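Local atomic coordinates of extracellular solute-binding protein, family 1 (Bifidobacterium longum subsp. infantis, PDB entry 6FTH), a protein that probably captures human milk oligosaccharides outside the cell and delivers them to an ABC transporter for uptake. Residues A[30-35]-A[84-89]; A[41-46]-A[60-65]; A[54-59]-A[353-358]; A[91-96]-A[336-341]; A[137-142]-A[340-345]. All blocks are in the same frame, centred on the assembly; numbering follows the deposited sequence.

Interaction 1: A[30-35]-A[84-89]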
# COMPACT_ATOMS: atom_id res chain seq x y z
N VAL A 30 -30.59 7.43 7.05
CA VAL A 30 -29.16 7.38 7.34
C VAL A 30 -28.46 8.03 6.16
O VAL A 30 -28.58 7.55 5.04
CB VAL A 30 -28.67 5.93 7.51
CG1 VAL A 30 -27.16 5.90 7.79
CG2 VAL A 30 -29.43 5.21 8.62
N SER A 31 -27.75 9.12 6.41
CA SER A 31 -26.91 9.71 5.38
C SER A 31 -25.58 8.98 5.34
O SER A 31 -25.01 8.67 6.39
CB SER A 31 -26.69 11.20 5.61
OG SER A 31 -26.21 11.47 6.93
N VAL A 32 -25.10 8.67 4.14
CA VAL A 32 -23.89 7.89 3.95
C VAL A 32 -22.99 8.60 2.95
O VAL A 32 -23.28 8.64 1.75
CB VAL A 32 -24.18 6.46 3.49
CG1 VAL A 32 -22.88 5.67 3.42
CG2 VAL A 32 -25.15 5.78 4.43
N LEU A 33 -21.87 9.14 3.43
CA LEU A 33 -20.84 9.66 2.55
C LEU A 33 -19.95 8.51 2.11
O LEU A 33 -19.47 7.74 2.96
CB LEU A 33 -20.00 10.72 3.26
CG LEU A 33 -18.72 11.15 2.53
CD1 LEU A 33 -19.04 11.91 1.26
CD2 LEU A 33 -17.85 12.01 3.46
N VAL A 34 -19.74 8.38 0.80
CA VAL A 34 -18.84 7.37 0.26
C VAL A 34 -17.81 8.06 -0.61
O VAL A 34 -18.17 8.69 -1.62
CB VAL A 34 -19.57 6.29 -0.55
CG1 VAL A 34 -18.59 5.17 -0.94
CG2 VAL A 34 -20.78 5.75 0.19
N VAL A 35 -16.55 7.94 -0.24
CA VAL A 35 -15.44 8.40 -1.06
C VAL A 35 -15.15 7.28 -2.05
O VAL A 35 -14.92 6.13 -1.64
CB VAL A 35 -14.21 8.72 -0.19
CG1 VAL A 35 -13.07 9.24 -1.03
CG2 VAL A 35 -14.57 9.72 0.92
N ALA A 84 -21.43 13.22 7.76
CA ALA A 84 -22.58 12.36 7.51
C ALA A 84 -22.75 11.37 8.65
O ALA A 84 -21.82 11.12 9.43
CB ALA A 84 -22.38 11.60 6.20
N ASP A 85 -23.95 10.80 8.76
CA ASP A 85 -24.18 9.79 9.78
C ASP A 85 -23.14 8.68 9.68
O ASP A 85 -22.56 8.25 10.69
CB ASP A 85 -25.58 9.19 9.63
CG ASP A 85 -26.69 10.21 9.84
OD1 ASP A 85 -26.45 11.25 10.51
OD2 ASP A 85 -27.80 9.95 9.32
N VAL A 86 -22.93 8.19 8.47
CA VAL A 86 -21.95 7.15 8.17
C VAL A 86 -21.05 7.66 7.06
O VAL A 86 -21.53 8.24 6.08
CB VAL A 86 -22.66 5.87 7.70
CG1 VAL A 86 -21.65 4.86 7.17
CG2 VAL A 86 -23.48 5.26 8.83
N SER A 87 -19.74 7.45 7.20
CA SER A 87 -18.80 7.78 6.15
C SER A 87 -17.92 6.57 5.85
O SER A 87 -17.39 5.94 6.78
CB SER A 87 -17.95 8.99 6.55
OG SER A 87 -18.78 10.06 6.99
N LEU A 88 -17.75 6.29 4.57
CA LEU A 88 -16.98 5.15 4.08
C LEU A 88 -15.75 5.65 3.31
O LEU A 88 -15.89 6.47 2.38
CB LEU A 88 -17.82 4.28 3.15
CG LEU A 88 -19.20 3.82 3.66
CD1 LEU A 88 -19.81 2.88 2.62
CD2 LEU A 88 -19.16 3.17 5.07
N HIS A 89 -14.56 5.14 3.65
CA HIS A 89 -13.32 5.49 2.94
C HIS A 89 -12.99 6.97 3.13
O HIS A 89 -12.40 7.62 2.26
CB HIS A 89 -13.39 5.08 1.45
CG HIS A 89 -12.13 5.32 0.66
ND1 HIS A 89 -10.86 5.28 1.21
CD2 HIS A 89 -11.95 5.60 -0.66
CE1 HIS A 89 -9.96 5.53 0.27
NE2 HIS A 89 -10.59 5.73 -0.87
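Ala84 lays its CB against Leu33, 3.9 Å from Leu33 CB. Asp85 then makes a two-way exchange with Ser31. Asp85 N donates an almost straight bond (176°) to Ser31 OG at 3.0 Å, and Ser31 N donates back to Asp85 OD2, which it meets from above the carboxylate plane (43° out of it). Val86 continues with its backbone: Val86 N donates to Ser31 O, and Leu33 N to Val86 O at 2.8 Å. The Val86 and Val32 side chains project from the same face as neighbours, with Val86 CG1 4.0 Å from Val32 CG1. Ser87 turns to the other face with Leu33, its OG 4.0 Å from Leu33 CB. At Leu88 the ladder closes: Leu88 N binds Leu33 O at 2.8 Å, Val35 N binds Leu88 O, and Leu88 CD1 touches Val34 CG2 at 3.9 Å. The His89 ring brings its CD2 edge, in plane, to Val35 O (3.2 Å), while its nitrogens bond to Asp339 and Glu67. Same-direction strand axes 16° apart and the 2-1-3-4 strand order are consistent with the parallel centre of the N-terminal lobe sheet of a type 2 periplasmic binding protein.

Interaction 2: A[41-46]-A[60-65]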
# COMPACT_ATOMS: atom_id res chain seq x y z
N ASP A 41 -19.18 3.05 -11.17
CA ASP A 41 -20.50 3.60 -11.43
C ASP A 41 -21.01 4.30 -10.17
O ASP A 41 -20.42 4.22 -9.08
CB ASP A 41 -21.47 2.46 -11.80
CG ASP A 41 -22.68 2.93 -12.61
OD1 ASP A 41 -22.93 4.16 -12.71
OD2 ASP A 41 -23.39 2.05 -13.15
N LYS A 42 -22.08 5.06 -10.35
CA LYS A 42 -22.76 5.64 -9.21
C LYS A 42 -23.35 4.52 -8.35
O LYS A 42 -23.85 3.52 -8.87
CB LYS A 42 -23.87 6.56 -9.74
CG LYS A 42 -24.30 7.66 -8.80
CD LYS A 42 -24.99 7.04 -7.61
CE LYS A 42 -25.79 7.99 -6.81
NZ LYS A 42 -25.99 7.42 -5.47
N ILE A 43 -23.29 4.68 -7.02
CA ILE A 43 -23.77 3.63 -6.12
C ILE A 43 -25.26 3.35 -6.33
O ILE A 43 -25.70 2.20 -6.25
CB ILE A 43 -23.47 3.99 -4.65
CG1 ILE A 43 -21.97 4.06 -4.43
CG2 ILE A 43 -24.08 2.93 -3.70
CD1 ILE A 43 -21.60 4.43 -2.98
N ALA A 44 -26.05 4.41 -6.53
CA ALA A 44 -27.48 4.23 -6.76
C ALA A 44 -27.75 3.31 -7.95
O ALA A 44 -28.81 2.68 -8.00
CB ALA A 44 -28.17 5.58 -6.97
N ASN A 45 -26.82 3.22 -8.90
CA ASN A 45 -26.97 2.34 -10.05
C ASN A 45 -26.60 0.89 -9.75
O ASN A 45 -26.70 0.06 -10.66
CB ASN A 45 -26.12 2.83 -11.23
CG ASN A 45 -26.69 4.07 -11.87
OD1 ASN A 45 -27.87 4.39 -11.69
ND2 ASN A 45 -25.86 4.80 -12.61
N MET A 46 -26.16 0.56 -8.54
CA MET A 46 -25.71 -0.79 -8.23
C MET A 46 -26.81 -1.58 -7.54
O MET A 46 -27.34 -1.14 -6.52
CB MET A 46 -24.48 -0.72 -7.32
CG MET A 46 -23.30 -0.00 -7.97
SD MET A 46 -21.97 0.26 -6.78
CE MET A 46 -20.88 1.35 -7.69
N ILE A 60 -31.44 5.20 2.74
CA ILE A 60 -30.05 5.64 2.62
C ILE A 60 -30.00 6.86 1.71
O ILE A 60 -30.44 6.81 0.55
CB ILE A 60 -29.14 4.52 2.09
CG1 ILE A 60 -29.14 3.34 3.07
CG2 ILE A 60 -27.73 5.07 1.88
CD1 ILE A 60 -28.41 2.12 2.56
N GLU A 61 -29.45 7.94 2.22
CA GLU A 61 -29.16 9.12 1.42
C GLU A 61 -27.68 9.09 1.09
O GLU A 61 -26.84 9.50 1.90
CB GLU A 61 -29.56 10.37 2.19
CG GLU A 61 -31.05 10.42 2.47
CD GLU A 61 -31.53 11.78 2.96
OE1 GLU A 61 -30.69 12.60 3.39
OE2 GLU A 61 -32.75 12.02 2.91
N TRP A 62 -27.35 8.62 -0.12
CA TRP A 62 -25.96 8.48 -0.53
C TRP A 62 -25.41 9.84 -0.93
O TRP A 62 -26.09 10.64 -1.59
CB TRP A 62 -25.84 7.53 -1.73
CG TRP A 62 -26.30 6.10 -1.52
CD1 TRP A 62 -27.45 5.54 -1.99
CD2 TRP A 62 -25.59 5.04 -0.84
NE1 TRP A 62 -27.51 4.22 -1.64
CE2 TRP A 62 -26.39 3.89 -0.93
CE3 TRP A 62 -24.38 4.97 -0.16
CZ2 TRP A 62 -26.02 2.68 -0.37
CZ3 TRP A 62 -24.01 3.77 0.40
CH2 TRP A 62 -24.83 2.64 0.29
N GLN A 63 -24.17 10.10 -0.53
CA GLN A 63 -23.41 11.25 -0.98
C GLN A 63 -22.06 10.72 -1.44
O GLN A 63 -21.36 10.07 -0.67
CB GLN A 63 -23.21 12.25 0.16
CG GLN A 63 -22.44 13.49 -0.26
CD GLN A 63 -22.08 14.38 0.92
OE1 GLN A 63 -22.62 14.23 2.02
NE2 GLN A 63 -21.16 15.32 0.69
N GLU A 64 -21.72 10.96 -2.70
CA GLU A 64 -20.48 10.45 -3.27
C GLU A 64 -19.52 11.58 -3.56
O GLU A 64 -19.92 12.67 -3.99
CB GLU A 64 -20.77 9.69 -4.56
CG GLU A 64 -21.63 8.48 -4.35
CD GLU A 64 -22.07 7.87 -5.66
OE1 GLU A 64 -21.45 6.88 -6.11
OE2 GLU A 64 -23.02 8.40 -6.27
N VAL A 65 -18.24 11.33 -3.31
CA VAL A 65 -17.17 12.27 -3.61
C VAL A 65 -15.97 11.51 -4.15
O VAL A 65 -15.71 10.37 -3.75
CB VAL A 65 -16.78 13.09 -2.37
CG1 VAL A 65 -18.00 13.81 -1.82
CG2 VAL A 65 -16.17 12.19 -1.30
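Ile43 sits over the face of the Trp62 indole. Ile43 CG2 lies 3.7 Å from the centroid of the Trp62 six-membered ring and 10° off its normal, a CH-pi contact made by the branch that stands anti to the backbone N. Ile60 CG2 covers the opposite face, so the indole lies between two isoleucine methyls. The polar half of the first shell is Glu64 OE1, which accepts Ile43 N at 3.0 Å in a fairly straight bond (158°); the donor comes from above the carboxylate plane. The same oxygen forms a salt bridge with Lys36. Lys42 NZ makes a second salt bridge, to Glu64 OE2 at 3.2 Å, but that oxygen is crowded against the lysine chain in the model and its place is doubtful. A leucine in place of Glu64 would probably leave the Ile43 amide without this acceptor and the Lys36 charge without its mate.

The arrangement belongs to a beta-alpha-beta crossover: strand 29-36 leads through this turn into helix 47-56 and then into the parallel strand 59-66. The turn itself is shaped by a second shell. Asp41 OD1 takes Lys42 N at 2.7 Å and Asn45 ND2 at 3.0 Å, both from the same face of its carboxylate, while Asn45 N reaches back to Lys42 O at 3.0 Å in a 3-10 segment. Met46, whose N bonds to Ile43 O at 2.9 Å, is the N-cap of helix 47-56. Further out, Ile43 touches Val34 of the neighbouring strand and Ala49 of the helix.

Interaction 3: A[54-59]-A[353-358]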
# COMPACT_ATOMS: atom_id res chain seq x y z
N ALA A 54 -32.86 -2.11 1.18
CA ALA A 54 -34.04 -2.87 1.56
C ALA A 54 -33.78 -3.72 2.79
O ALA A 54 -34.57 -3.74 3.74
CB ALA A 54 -34.45 -3.76 0.39
N ASP A 55 -32.64 -4.42 2.80
CA ASP A 55 -32.32 -5.31 3.91
C ASP A 55 -32.09 -4.54 5.20
O ASP A 55 -32.28 -5.08 6.29
CB ASP A 55 -31.06 -6.11 3.59
CG ASP A 55 -31.32 -7.23 2.61
OD1 ASP A 55 -32.49 -7.37 2.14
OD2 ASP A 55 -30.36 -7.97 2.31
N CYS A 56 -31.66 -3.29 5.09
CA CYS A 56 -31.50 -2.47 6.27
C CYS A 56 -32.84 -1.94 6.79
O CYS A 56 -32.90 -1.50 7.94
CB CYS A 56 -30.60 -1.29 5.93
SG CYS A 56 -29.49 -0.87 7.28
N ASP A 57 -33.89 -1.97 5.98
CA ASP A 57 -35.18 -1.41 6.37
C ASP A 57 -35.02 0.06 6.76
O ASP A 57 -35.60 0.53 7.73
CB ASP A 57 -35.81 -2.21 7.51
CG ASP A 57 -37.33 -2.12 7.52
OD1 ASP A 57 -37.91 -1.67 6.51
OD2 ASP A 57 -37.93 -2.50 8.54
N CYS A 58 -34.21 0.78 5.99
CA CYS A 58 -33.97 2.20 6.24
C CYS A 58 -33.92 2.90 4.90
O CYS A 58 -33.97 2.28 3.84
CB CYS A 58 -32.67 2.42 7.03
SG CYS A 58 -31.17 2.12 6.08
N LYS A 59 -33.85 4.22 4.95
CA LYS A 59 -33.64 5.03 3.76
C LYS A 59 -32.21 5.52 3.78
O LYS A 59 -31.81 6.19 4.75
CB LYS A 59 -34.61 6.20 3.72
CG LYS A 59 -34.36 7.17 2.58
CD LYS A 59 -34.59 6.52 1.23
CE LYS A 59 -34.05 7.38 0.10
NZ LYS A 59 -34.04 8.82 0.47
N ALA A 353 -27.79 2.60 11.53
CA ALA A 353 -26.44 2.73 10.99
C ALA A 353 -25.57 1.52 11.36
O ALA A 353 -24.76 1.06 10.54
CB ALA A 353 -25.80 4.02 11.48
N LEU A 354 -25.70 1.03 12.59
CA LEU A 354 -24.97 -0.16 13.03
C LEU A 354 -25.47 -1.41 12.31
O LEU A 354 -24.68 -2.31 12.00
CB LEU A 354 -25.09 -0.29 14.54
CG LEU A 354 -24.36 0.80 15.34
CD1 LEU A 354 -24.76 0.76 16.83
CD2 LEU A 354 -22.82 0.68 15.19
N LYS A 355 -26.77 -1.48 12.02
CA LYS A 355 -27.28 -2.58 11.21
C LYS A 355 -26.69 -2.51 9.80
O LYS A 355 -26.33 -3.54 9.22
CB LYS A 355 -28.81 -2.54 11.15
CG LYS A 355 -29.36 -3.52 10.15
CD LYS A 355 -30.76 -4.02 10.50
CE LYS A 355 -31.76 -2.93 10.47
NZ LYS A 355 -33.16 -3.50 10.32
N LEU A 356 -26.57 -1.30 9.25
CA LEU A 356 -25.92 -1.12 7.95
C LEU A 356 -24.47 -1.61 7.97
O LEU A 356 -24.02 -2.29 7.03
CB LEU A 356 -26.00 0.35 7.54
CG LEU A 356 -25.27 0.76 6.26
CD1 LEU A 356 -25.90 0.05 5.06
CD2 LEU A 356 -25.33 2.27 6.07
N ALA A 357 -23.71 -1.25 9.01
CA ALA A 357 -22.36 -1.78 9.15
C ALA A 357 -22.36 -3.30 9.17
O ALA A 357 -21.57 -3.96 8.49
CB ALA A 357 -21.72 -1.26 10.43
N ASN A 358 -23.23 -3.87 9.99
CA ASN A 358 -23.25 -5.32 10.11
C ASN A 358 -23.50 -5.96 8.76
O ASN A 358 -22.88 -6.97 8.42
CB ASN A 358 -24.31 -5.75 11.12
CG ASN A 358 -24.21 -7.20 11.44
OD1 ASN A 358 -23.14 -7.69 11.79
ND2 ASN A 358 -25.31 -7.94 11.23
O HOH W 1 -33.76 -5.23 8.48
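Cys56 presses its sulphur into the backbone and near side-chain atoms of helix 353-358. Cys56 SG lies 3.7 Å from Leu356 CB and 3.5 Å from Leu356 N, and Lys355 CG flanks it at 3.9 Å, so two successive residues of the helix close round the sulphur of a buried cysteine. On this inner side Leu356 also reaches Leu52 and Val32, which places the pair of helices on the sheet face that carries Val32.

The geometry of helix 47-56 at its C-terminal end explains the outer side. Asp57 leaves the helix with positive phi (56°) in a Schellman motif, and Asp57 N bonds back to Ala54 O at 2.9 Å. The carbonyls of Asp55 and Cys56 point toward the end of the Lys355 side chain. A bend in the lysine chain (chi3 64°) brings CE round to 3.1 Å from Cys56 O. Lys355 NZ gives that same Cys56 O a weak hydrogen bond, and its ammonium charge at a helix C-terminus is likely to be favourable to the helix dipole.

Here the contact is loose and wet. One water donates to Asp55 O at 2.6 Å and accepts from Lys355 NZ, bridging what direct contact does not. Asp57 adds no salt bridge to Lys355: its OD2 stays 5.2 Å from Lys355 NZ, and its OD1 is paired with Lys27.

Interaction 4: A[91-96]-A[336-341]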
# COMPACT_ATOMS: atom_id res chain seq x y z
N PHE A 91 -12.40 8.57 6.85
CA PHE A 91 -11.68 8.93 8.07
C PHE A 91 -10.81 7.79 8.57
O PHE A 91 -11.27 6.66 8.76
CB PHE A 91 -12.66 9.36 9.16
CG PHE A 91 -13.53 10.51 8.76
CD1 PHE A 91 -12.97 11.76 8.53
CD2 PHE A 91 -14.89 10.37 8.63
CE1 PHE A 91 -13.77 12.82 8.13
CE2 PHE A 91 -15.69 11.43 8.24
CZ PHE A 91 -15.12 12.66 8.01
N PHE A 92 -9.54 8.11 8.80
CA PHE A 92 -8.62 7.18 9.41
C PHE A 92 -8.66 7.33 10.92
O PHE A 92 -9.13 8.36 11.44
CB PHE A 92 -7.20 7.48 8.93
CG PHE A 92 -6.94 7.06 7.54
CD1 PHE A 92 -7.23 7.90 6.48
CD2 PHE A 92 -6.43 5.80 7.26
CE1 PHE A 92 -7.00 7.49 5.17
CE2 PHE A 92 -6.20 5.39 5.95
CZ PHE A 92 -6.49 6.24 4.92
N PRO A 93 -8.16 6.34 11.65
CA PRO A 93 -8.12 6.48 13.11
C PRO A 93 -7.44 7.76 13.56
O PRO A 93 -7.92 8.41 14.48
CB PRO A 93 -7.35 5.23 13.55
CG PRO A 93 -7.72 4.19 12.49
CD PRO A 93 -7.79 4.99 11.20
N ALA A 94 -6.34 8.15 12.90
CA ALA A 94 -5.65 9.38 13.28
C ALA A 94 -6.57 10.60 13.16
O ALA A 94 -6.48 11.53 13.96
CB ALA A 94 -4.40 9.57 12.43
N ASN A 95 -7.44 10.62 12.14
CA ASN A 95 -8.36 11.76 11.98
C ASN A 95 -9.37 11.82 13.11
O ASN A 95 -9.64 12.90 13.66
CB ASN A 95 -9.11 11.66 10.65
CG ASN A 95 -8.19 11.62 9.44
OD1 ASN A 95 -8.37 10.79 8.53
ND2 ASN A 95 -7.21 12.51 9.40
N ALA A 96 -9.98 10.69 13.46
CA ALA A 96 -10.95 10.71 14.55
C ALA A 96 -10.30 11.10 15.87
O ALA A 96 -10.89 11.82 16.67
CB ALA A 96 -11.67 9.36 14.67
N PHE A 336 -5.35 -5.06 4.34
CA PHE A 336 -6.20 -4.23 5.18
C PHE A 336 -6.10 -2.75 4.85
O PHE A 336 -5.04 -2.24 4.48
CB PHE A 336 -5.82 -4.35 6.66
CG PHE A 336 -5.86 -5.75 7.21
CD1 PHE A 336 -6.91 -6.60 6.93
CD2 PHE A 336 -4.85 -6.21 8.02
CE1 PHE A 336 -6.94 -7.90 7.46
CE2 PHE A 336 -4.88 -7.50 8.53
CZ PHE A 336 -5.91 -8.34 8.23
N GLU A 337 -7.21 -2.04 5.05
CA GLU A 337 -7.28 -0.59 5.01
C GLU A 337 -8.02 -0.13 6.26
O GLU A 337 -8.90 -0.83 6.76
CB GLU A 337 -8.00 -0.10 3.73
CG GLU A 337 -7.28 -0.47 2.43
CD GLU A 337 -5.97 0.29 2.24
OE1 GLU A 337 -5.80 1.40 2.80
OE2 GLU A 337 -5.10 -0.23 1.51
N ALA A 338 -7.65 1.05 6.76
CA ALA A 338 -8.04 1.46 8.11
C ALA A 338 -9.14 2.52 8.16
O ALA A 338 -9.47 2.97 9.26
CB ALA A 338 -6.82 1.99 8.85
N ASP A 339 -9.71 2.92 7.03
CA ASP A 339 -10.58 4.09 6.96
C ASP A 339 -11.97 3.77 6.42
O ASP A 339 -12.55 4.56 5.68
CB ASP A 339 -9.93 5.16 6.08
CG ASP A 339 -9.86 4.76 4.62
OD1 ASP A 339 -9.67 3.56 4.30
OD2 ASP A 339 -9.98 5.64 3.75
N ARG A 340 -12.55 2.64 6.78
CA ARG A 340 -13.64 2.11 5.98
C ARG A 340 -15.04 2.22 6.58
O ARG A 340 -16.02 1.90 5.89
CB ARG A 340 -13.28 0.70 5.51
CG ARG A 340 -12.02 0.70 4.66
CD ARG A 340 -12.26 1.42 3.33
NE ARG A 340 -11.06 1.75 2.57
CZ ARG A 340 -10.55 0.99 1.61
NH1 ARG A 340 -11.06 -0.21 1.32
NH2 ARG A 340 -9.48 1.42 0.94
N PHE A 341 -15.20 2.69 7.81
CA PHE A 341 -16.53 2.98 8.34
C PHE A 341 -16.42 3.81 9.60
O PHE A 341 -15.78 3.37 10.57
CB PHE A 341 -17.27 1.67 8.68
CG PHE A 341 -18.71 1.87 9.10
CD1 PHE A 341 -19.02 2.28 10.40
CD2 PHE A 341 -19.75 1.63 8.22
CE1 PHE A 341 -20.35 2.46 10.79
CE2 PHE A 341 -21.08 1.81 8.60
CZ PHE A 341 -21.37 2.25 9.89
O HOH W 2 -13.54 5.11 8.87
O HOH W 3 -14.68 6.47 6.75
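Phe92 and Asp339 stack where the N-terminus of helix 93-98 meets the corner that joins strand 336-337 to strand 339-343. Phe92 is the N-cap, and three residues on Asn95 OD1 accepts Phe92 N at 2.9 Å, a side-chain bond back to the N-cap amide.

Asp339 CB stands 3.5 Å from the centroid of the Phe92 ring, 3° off the normal, in a CH-pi contact over the ring centre. The two side chains run alongside each other with a common heading, and the carboxylate plane is only 13° from that of the ring. Asp339 chi1 of 68° puts CG between its own backbone N and carbonyl carbon, from where the carboxylate extends over the rim atom CZ.

A salt bridge and a hydrogen bond hold that carboxylate. Asp339 OD1 takes Arg340 NE at 2.9 Å from above its plane in the salt bridge, and OD2 is hydrogen-bonded to His89 ND1, so both oxygens have a partner apart from the stack.

Between the segments no direct hydrogen bond forms; waters do the work. One water accepts from Phe91 N and donates to Asp339 O, 3.1 Å from each. Another donates to Phe91 O at 2.8 Å and accepts a weak bond from Phe341 N.

Apolar packing is slight: Pro93 CD lies 3.9 Å from Ala338 CB. The same Pro93 CD comes within 3.3 Å of Ala338 O, a buried carbonyl oxygen that has no polar partner in the model.

Interaction 5: A[137-142]-A[340-345]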
# COMPACT_ATOMS: atom_id res chain seq x y z
N MET A 137 -12.22 2.63 19.25
CA MET A 137 -12.17 2.36 17.82
C MET A 137 -13.21 3.24 17.14
O MET A 137 -14.41 3.02 17.30
CB MET A 137 -12.44 0.89 17.53
CG MET A 137 -12.49 0.56 16.05
SD MET A 137 -12.79 -1.20 15.78
CE MET A 137 -14.48 -1.39 16.42
N TYR A 138 -12.74 4.20 16.35
CA TYR A 138 -13.63 5.13 15.67
C TYR A 138 -13.77 4.85 14.18
O TYR A 138 -14.52 5.56 13.49
CB TYR A 138 -13.14 6.57 15.86
CG TYR A 138 -13.05 6.94 17.32
CD1 TYR A 138 -14.19 7.19 18.05
CD2 TYR A 138 -11.82 7.01 17.96
CE1 TYR A 138 -14.13 7.51 19.39
CE2 TYR A 138 -11.74 7.34 19.31
CZ TYR A 138 -12.90 7.59 20.01
OH TYR A 138 -12.84 7.91 21.35
N ALA A 139 -13.07 3.84 13.68
CA ALA A 139 -13.12 3.47 12.28
C ALA A 139 -13.08 1.96 12.20
O ALA A 139 -12.44 1.30 13.03
CB ALA A 139 -11.92 4.03 11.51
N LEU A 140 -13.80 1.41 11.23
CA LEU A 140 -13.64 -0.01 10.95
C LEU A 140 -12.67 -0.21 9.80
O LEU A 140 -12.64 0.59 8.85
CB LEU A 140 -14.97 -0.66 10.53
CG LEU A 140 -16.13 -0.56 11.52
CD1 LEU A 140 -17.35 -1.31 11.01
CD2 LEU A 140 -15.73 -1.11 12.88
N PRO A 141 -11.86 -1.25 9.85
CA PRO A 141 -11.01 -1.59 8.71
C PRO A 141 -11.76 -2.44 7.68
O PRO A 141 -12.89 -2.87 7.91
CB PRO A 141 -9.91 -2.43 9.37
CG PRO A 141 -10.64 -3.16 10.45
CD PRO A 141 -11.71 -2.23 10.95
N SER A 142 -11.10 -2.68 6.55
CA SER A 142 -11.56 -3.67 5.58
C SER A 142 -10.45 -4.69 5.34
O SER A 142 -9.28 -4.45 5.64
CB SER A 142 -11.87 -3.00 4.23
OG SER A 142 -10.71 -2.30 3.74
N ARG A 340 -12.55 2.64 6.78
CA ARG A 340 -13.64 2.11 5.98
C ARG A 340 -15.04 2.22 6.58
O ARG A 340 -16.02 1.90 5.89
CB ARG A 340 -13.28 0.70 5.51
CG ARG A 340 -12.02 0.70 4.66
CD ARG A 340 -12.26 1.42 3.33
NE ARG A 340 -11.06 1.75 2.57
CZ ARG A 340 -10.55 0.99 1.61
NH1 ARG A 340 -11.06 -0.21 1.32
NH2 ARG A 340 -9.48 1.42 0.94
N PHE A 341 -15.20 2.69 7.81
CA PHE A 341 -16.53 2.98 8.34
C PHE A 341 -16.42 3.81 9.60
O PHE A 341 -15.78 3.37 10.57
CB PHE A 341 -17.27 1.67 8.68
CG PHE A 341 -18.71 1.87 9.10
CD1 PHE A 341 -19.02 2.28 10.40
CD2 PHE A 341 -19.75 1.63 8.22
CE1 PHE A 341 -20.35 2.46 10.79
CE2 PHE A 341 -21.08 1.81 8.60
CZ PHE A 341 -21.37 2.25 9.89
N SER A 342 -17.04 4.98 9.62
CA SER A 342 -17.12 5.76 10.85
C SER A 342 -18.54 6.30 10.99
O SER A 342 -19.18 6.64 10.00
CB SER A 342 -16.12 6.93 10.87
OG SER A 342 -14.77 6.48 10.94
N LEU A 343 -19.02 6.34 12.23
CA LEU A 343 -20.38 6.74 12.57
C LEU A 343 -20.32 8.05 13.34
O LEU A 343 -19.58 8.17 14.31
CB LEU A 343 -21.02 5.67 13.47
CG LEU A 343 -22.43 5.89 14.03
CD1 LEU A 343 -23.45 6.12 12.93
CD2 LEU A 343 -22.84 4.69 14.88
N SER A 344 -21.12 9.02 12.92
CA SER A 344 -21.18 10.28 13.64
C SER A 344 -21.75 10.06 15.04
O SER A 344 -22.74 9.34 15.22
CB SER A 344 -22.10 11.26 12.91
OG SER A 344 -22.38 12.38 13.74
N SER A 345 -21.12 10.69 16.03
CA SER A 345 -21.63 10.61 17.39
C SER A 345 -22.99 11.26 17.52
O SER A 345 -23.70 11.02 18.51
CB SER A 345 -20.66 11.30 18.34
OG SER A 345 -20.54 12.66 17.98
O HOH W 4 -17.12 5.88 14.38
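Leu140 and Phe341 leave the backbone in the same direction, with Leu140 CB 3.8 Å from Phe341 CB. Leu140 CD1 reaches as far as Phe341 CG, obliquely to the ring. Phe341 CG is anti to its backbone N (chi1 -174°), and the ring beyond it leads away from Leu140. The backbone between the two is irregular. Leu140 N meets Phe341 O at 2.9 Å in the carbonyl plane, on a lone pair, while Leu140 O takes Arg340 N at 2.9 Å, nearly along the C=O axis. Arg340 and Phe341 thus both face one residue, a classic beta bulge.

Arg340 turns toward the other strand. Its CG packs 3.7 Å from Ser142 CB before the chain bends at chi2 (-68°), and NH1 bonds to the carbonyls of Asp407 and Phe409. An alanine in place of Arg340 would probably open a gap beside Ser142 and leave those two carbonyls short of a donor. Beyond the bulge, Ser342 OG donates to Tyr138 O at 2.7 Å, 18° from the carbonyl plane. A water accepts Leu343 N at 2.9 Å and lies 2.8 Å from Tyr138 O.

Strand 339-343 is an edge strand of the lobe sheet, bonded through Ser342 to Ser87 of strand 86-88, while strand 140-143 also pairs with strand 336-337. Phe341 packs on Ala357 of helix 350-360, and Pro141 on helices 114-122 and 124-130.

How the interactions relate
Four of the contacts reach one mixed sheet. Interaction 1 is its buried parallel centre, held by a regular backbone ladder. Interaction 2 lies at the surface, the turn resting on the sheet face that carries Trp62 and Val34, where carboxylate bonds and one ring face replace the ladder. Interaction 5, also buried, joins the outer strand 339-343 to strand 140-143 through an irregular antiparallel pairing. It shares Arg340 and Phe341 with interaction 4, a partly buried, water-bridged contact tied to interaction 1 by the bond between His89 and Asp339. Interaction 3 joins two helices instead of strands; it meets interaction 1 through the backbone pair Val30 and Lys59 and through apolar atoms, and its outer rim is polar.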